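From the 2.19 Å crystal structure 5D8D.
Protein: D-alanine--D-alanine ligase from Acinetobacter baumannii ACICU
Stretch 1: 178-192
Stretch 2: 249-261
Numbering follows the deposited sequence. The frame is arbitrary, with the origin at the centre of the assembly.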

# COMPACT_ATOMS: atom_id res chain seq x y z
N TRP A 178 0.22 24.41 -8.84
CA TRP A 178 1.39 24.54 -9.73
C TRP A 178 2.48 25.28 -8.98
O TRP A 178 2.19 26.22 -8.27
N ILE A 179 3.72 24.83 -9.10
CA ILE A 179 4.84 25.61 -8.62
C ILE A 179 5.79 25.85 -9.79
O ILE A 179 6.06 24.94 -10.59
N THR A 180 6.21 27.10 -9.94
CA THR A 180 7.07 27.49 -11.04
C THR A 180 8.49 27.17 -10.65
O THR A 180 8.97 27.59 -9.57
N GLY A 181 9.15 26.43 -11.55
CA GLY A 181 10.55 26.13 -11.41
C GLY A 181 11.05 25.06 -12.35
O GLY A 181 10.55 24.89 -13.45
N ARG A 182 12.05 24.33 -11.87
CA ARG A 182 12.72 23.29 -12.63
C ARG A 182 12.52 21.94 -11.93
O ARG A 182 12.46 21.89 -10.69
N GLU A 183 12.39 20.88 -12.71
CA GLU A 183 12.10 19.55 -12.21
C GLU A 183 13.34 18.68 -12.29
O GLU A 183 14.05 18.71 -13.28
N PHE A 184 13.58 17.93 -11.22
CA PHE A 184 14.74 17.05 -11.09
C PHE A 184 14.35 15.62 -10.77
O PHE A 184 13.29 15.41 -10.22
N THR A 185 15.19 14.63 -11.14
CA THR A 185 15.02 13.26 -10.67
C THR A 185 16.25 12.85 -9.92
O THR A 185 17.37 13.16 -10.27
N ILE A 186 16.02 12.16 -8.82
CA ILE A 186 17.11 11.69 -7.96
C ILE A 186 16.96 10.19 -7.92
O ILE A 186 16.00 9.70 -7.41
N SER A 187 17.92 9.49 -8.49
CA SER A 187 17.88 8.05 -8.61
C SER A 187 18.47 7.42 -7.38
O SER A 187 19.23 8.04 -6.67
N PHE A 188 18.14 6.16 -7.13
CA PHE A 188 18.63 5.49 -5.94
C PHE A 188 19.28 4.18 -6.30
O PHE A 188 18.82 3.51 -7.20
N LEU A 189 20.36 3.88 -5.62
CA LEU A 189 21.03 2.61 -5.73
C LEU A 189 21.60 2.22 -4.39
O LEU A 189 22.14 3.04 -3.69
N ASN A 190 21.46 0.95 -4.05
CA ASN A 190 21.72 0.41 -2.71
C ASN A 190 21.22 1.32 -1.58
O ASN A 190 21.95 1.72 -0.66
N GLY A 191 19.96 1.68 -1.72
CA GLY A 191 19.28 2.57 -0.81
C GLY A 191 19.72 4.01 -0.79
O GLY A 191 19.11 4.78 -0.07
N GLN A 192 20.73 4.41 -1.57
CA GLN A 192 21.33 5.78 -1.47
C GLN A 192 21.18 6.63 -2.73
O GLN A 192 21.02 6.09 -3.82
N GLU A 249 12.90 0.70 -1.10
CA GLU A 249 14.18 0.03 -0.79
C GLU A 249 14.95 -0.25 -2.05
O GLU A 249 14.34 -0.49 -3.09
N GLY A 250 16.28 -0.24 -1.94
CA GLY A 250 17.15 -0.64 -3.04
C GLY A 250 17.39 0.42 -4.12
O GLY A 250 18.40 1.08 -4.13
N TRP A 251 16.46 0.58 -5.02
CA TRP A 251 16.66 1.47 -6.11
C TRP A 251 15.34 2.05 -6.51
O TRP A 251 14.34 1.62 -6.03
N GLY A 252 15.36 3.04 -7.37
CA GLY A 252 14.19 3.85 -7.68
C GLY A 252 14.56 5.31 -7.91
O GLY A 252 15.73 5.71 -7.85
N ARG A 253 13.54 6.11 -8.17
CA ARG A 253 13.71 7.53 -8.43
C ARG A 253 12.70 8.30 -7.59
O ARG A 253 11.56 7.84 -7.42
N ILE A 254 13.13 9.46 -7.08
CA ILE A 254 12.22 10.46 -6.56
C ILE A 254 12.27 11.64 -7.50
O ILE A 254 13.36 12.10 -7.86
N ASP A 255 11.11 12.16 -7.89
CA ASP A 255 11.07 13.41 -8.64
C ASP A 255 10.77 14.59 -7.73
O ASP A 255 9.98 14.49 -6.77
N ALA A 256 11.38 15.72 -8.04
CA ALA A 256 11.21 16.92 -7.21
C ALA A 256 11.28 18.19 -8.06
O ALA A 256 11.74 18.16 -9.20
N MET A 257 10.77 19.27 -7.48
CA MET A 257 10.79 20.61 -8.05
C MET A 257 11.72 21.52 -7.22
O MET A 257 11.76 21.39 -6.00
N GLN A 258 12.47 22.41 -7.85
CA GLN A 258 12.97 23.62 -7.14
C GLN A 258 12.21 24.85 -7.60
O GLN A 258 12.09 25.06 -8.78
N ASP A 259 11.70 25.67 -6.68
CA ASP A 259 10.91 26.87 -7.07
C ASP A 259 11.83 28.06 -7.28
O ASP A 259 13.03 28.02 -6.92
N GLU A 260 11.27 29.12 -7.84
CA GLU A 260 12.08 30.32 -8.13
C GLU A 260 12.60 31.05 -6.88
O GLU A 260 13.47 31.89 -7.00
N GLN A 261 12.13 30.69 -5.69
CA GLN A 261 12.70 31.19 -4.44
C GLN A 261 13.68 30.21 -3.79
O GLN A 261 14.17 30.48 -2.69

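Paired antiparallel strands spend their backbone polarity on each other and leave the side chains to find partners on the two faces of the sheet, a principle that strands 181-189 and 252-259 of this ligase illustrate well. The Phe184-Ala256 pair is typical: Phe184 N donates to Ala256 O at 2.7 Å, and Ala256 N returns a bond to Phe184 O at 2.9 Å. The same reciprocity holds at Arg182-Gln258 and Ile186-Ile254, but weakens at Phe188-Gly252, where Gly252 N lies 3.5 Å from Phe188 O. Beyond the strand, Gly191 N in the type I' turn satisfies Gly250 O at 2.9 Å.

On the face shared by Phe184, Ile186, Phe188, Ile254 and Ala256, the packing is largely apolar. Phe188 (m) brings CE1 to 3.6 Å from CG1 of Ile254 (m), while Ile186 (m) reaches with CD1 to 4.4 Å from Ala256 CB. Phe184 (m) places CE1 3.9 Å from CB of Gln258 (t).

The other face carries a polar relay. Thr185, with chi1 t, accepts from Arg253 NE through OG1 at 2.7 Å, and the same OG1 donates to Asp255 OD1 at 2.6 Å. One hydroxyl thus serves as both acceptor and donor. Asp255 OD1 also receives a weak bond from Arg253 NH2 at 2.8 Å, part of a salt bridge that closes the triangle within its own strand. Glu183 gains nothing comparable: its OE2 stands 4.0 Å from Asp255 OD2, a like-charged neighbour. Ser187 OG (m) is buried without any polar partner, its nearest approach being 3.8 Å to Arg253 CG.

At the far end, Ile179 (p) points toward the partner stretch and packs CG1 3.5 Å from Met257 CG. Nearby, Thr180 OG1 donates only weakly to Glu260 OE1, at 3.4 Å.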

# COMPACT_ATOMS: atom_id res chain seq x y z
CB TRP A 178 1.06 25.31 -11.02
CG TRP A 178 2.20 25.38 -12.01
CD1 TRP A 178 3.09 26.41 -12.17
CD2 TRP A 178 2.58 24.38 -12.97
NE1 TRP A 178 3.99 26.12 -13.17
CE2 TRP A 178 3.70 24.88 -13.68
CE3 TRP A 178 2.09 23.11 -13.30
CZ2 TRP A 178 4.33 24.14 -14.71
CZ3 TRP A 178 2.71 22.38 -14.33
CH2 TRP A 178 3.82 22.90 -15.01
CB ILE A 179 5.50 25.01 -7.35
CG1 ILE A 179 6.26 23.73 -7.68
CG2 ILE A 179 4.45 24.87 -6.23
CD1 ILE A 179 6.28 22.68 -6.58
CB THR A 180 6.99 28.99 -11.35
OG1 THR A 180 7.37 29.72 -10.17
CG2 THR A 180 5.57 29.39 -11.82
CB ARG A 182 14.19 23.64 -12.69
CG ARG A 182 14.47 24.99 -13.35
CD ARG A 182 15.95 25.26 -13.43
NE ARG A 182 16.60 25.33 -12.12
CZ ARG A 182 17.92 25.37 -11.93
NH1 ARG A 182 18.76 25.34 -12.97
NH2 ARG A 182 18.44 25.45 -10.71
CB GLU A 183 10.99 18.92 -13.03
CG GLU A 183 10.36 17.73 -12.33
CD GLU A 183 9.24 17.10 -13.12
OE1 GLU A 183 8.62 17.85 -13.91
OE2 GLU A 183 8.98 15.88 -12.91
CB PHE A 184 15.64 17.58 -9.98
CG PHE A 184 16.08 18.98 -10.22
CD1 PHE A 184 15.27 20.05 -9.85
CD2 PHE A 184 17.27 19.24 -10.88
CE1 PHE A 184 15.67 21.35 -10.08
CE2 PHE A 184 17.68 20.54 -11.11
CZ PHE A 184 16.88 21.60 -10.71
CB THR A 185 14.62 12.27 -11.78
OG1 THR A 185 13.99 11.11 -11.19
CG2 THR A 185 15.74 11.79 -12.56
CB ILE A 186 16.98 12.32 -6.58
CG1 ILE A 186 17.15 13.82 -6.75
CG2 ILE A 186 18.04 11.75 -5.63
CD1 ILE A 186 15.89 14.58 -7.07
CB SER A 187 18.66 7.59 -9.84
OG SER A 187 18.11 8.13 -11.03
CB PHE A 188 17.50 5.31 -4.89
CG PHE A 188 17.22 6.55 -4.09
CD1 PHE A 188 16.42 7.56 -4.62
CD2 PHE A 188 17.80 6.74 -2.84
CE1 PHE A 188 16.20 8.73 -3.93
CE2 PHE A 188 17.58 7.92 -2.13
CZ PHE A 188 16.75 8.91 -2.68
CB LEU A 189 22.11 2.65 -6.78
CG LEU A 189 22.84 1.34 -6.98
CD1 LEU A 189 21.93 0.28 -7.52
CD2 LEU A 189 24.01 1.51 -7.90
CB ASN A 190 23.18 -0.00 -2.59
CG ASN A 190 23.56 -1.04 -3.66
OD1 ASN A 190 22.71 -1.80 -4.16
ND2 ASN A 190 24.84 -1.07 -4.02
CB GLN A 192 22.81 5.68 -1.11
CG GLN A 192 23.05 4.96 0.21
CD GLN A 192 22.45 5.69 1.43
OE1 GLN A 192 21.69 5.09 2.19
NE2 GLN A 192 22.80 6.98 1.61
CB GLU A 249 13.98 -1.33 -0.10
CG GLU A 249 13.63 -1.32 1.38
CD GLU A 249 13.41 -2.75 1.87
OE1 GLU A 249 14.42 -3.46 2.15
OE2 GLU A 249 12.23 -3.20 1.92
CB TRP A 251 17.33 0.69 -7.24
CG TRP A 251 16.43 -0.22 -7.99
CD1 TRP A 251 15.77 -1.30 -7.51
CD2 TRP A 251 16.12 -0.13 -9.38
NE1 TRP A 251 15.06 -1.90 -8.53
CE2 TRP A 251 15.26 -1.19 -9.68
CE3 TRP A 251 16.50 0.75 -10.41
CZ2 TRP A 251 14.75 -1.40 -10.97
CZ3 TRP A 251 15.99 0.54 -11.70
CH2 TRP A 251 15.14 -0.52 -11.96
CB ARG A 253 13.42 7.84 -9.88
CG ARG A 253 14.44 7.33 -10.88
CD ARG A 253 13.94 7.52 -12.33
NE ARG A 253 13.33 8.83 -12.48
CZ ARG A 253 12.33 9.15 -13.30
NH1 ARG A 253 11.82 8.25 -14.15
NH2 ARG A 253 11.87 10.40 -13.29
CB ILE A 254 12.70 10.97 -5.21
CG1 ILE A 254 12.79 9.80 -4.20
CG2 ILE A 254 11.80 12.10 -4.71
CD1 ILE A 254 11.50 9.43 -3.52
CB ASP A 255 10.02 13.35 -9.72
CG ASP A 255 10.37 12.36 -10.83
OD1 ASP A 255 11.53 11.85 -10.91
OD2 ASP A 255 9.45 12.12 -11.63
CB ALA A 256 12.25 16.93 -6.11
CB MET A 257 9.37 21.17 -7.98
CG MET A 257 8.93 21.96 -9.19
SD MET A 257 8.65 20.91 -10.62
CE MET A 257 7.31 21.78 -11.46
CB GLN A 258 14.46 23.85 -7.31
CG GLN A 258 15.04 24.85 -6.28
CD GLN A 258 16.50 25.26 -6.53
OE1 GLN A 258 17.31 25.48 -5.58
NE2 GLN A 258 16.84 25.39 -7.80
CB ASP A 259 9.74 27.23 -6.09
CG ASP A 259 10.20 27.57 -4.66
OD1 ASP A 259 11.37 27.92 -4.40
OD2 ASP A 259 9.34 27.48 -3.74
CB GLU A 260 11.34 31.25 -9.12
CG GLU A 260 11.33 30.63 -10.52
CD GLU A 260 10.48 31.36 -11.55
OE1 GLU A 260 9.55 32.09 -11.16
OE2 GLU A 260 10.71 31.14 -12.75
CB GLN A 261 11.58 31.57 -3.45
CG GLN A 261 10.70 32.75 -3.87
CD GLN A 261 9.79 32.42 -5.06
OE1 GLN A 261 9.02 31.44 -5.02
NE2 GLN A 261 9.88 33.22 -6.14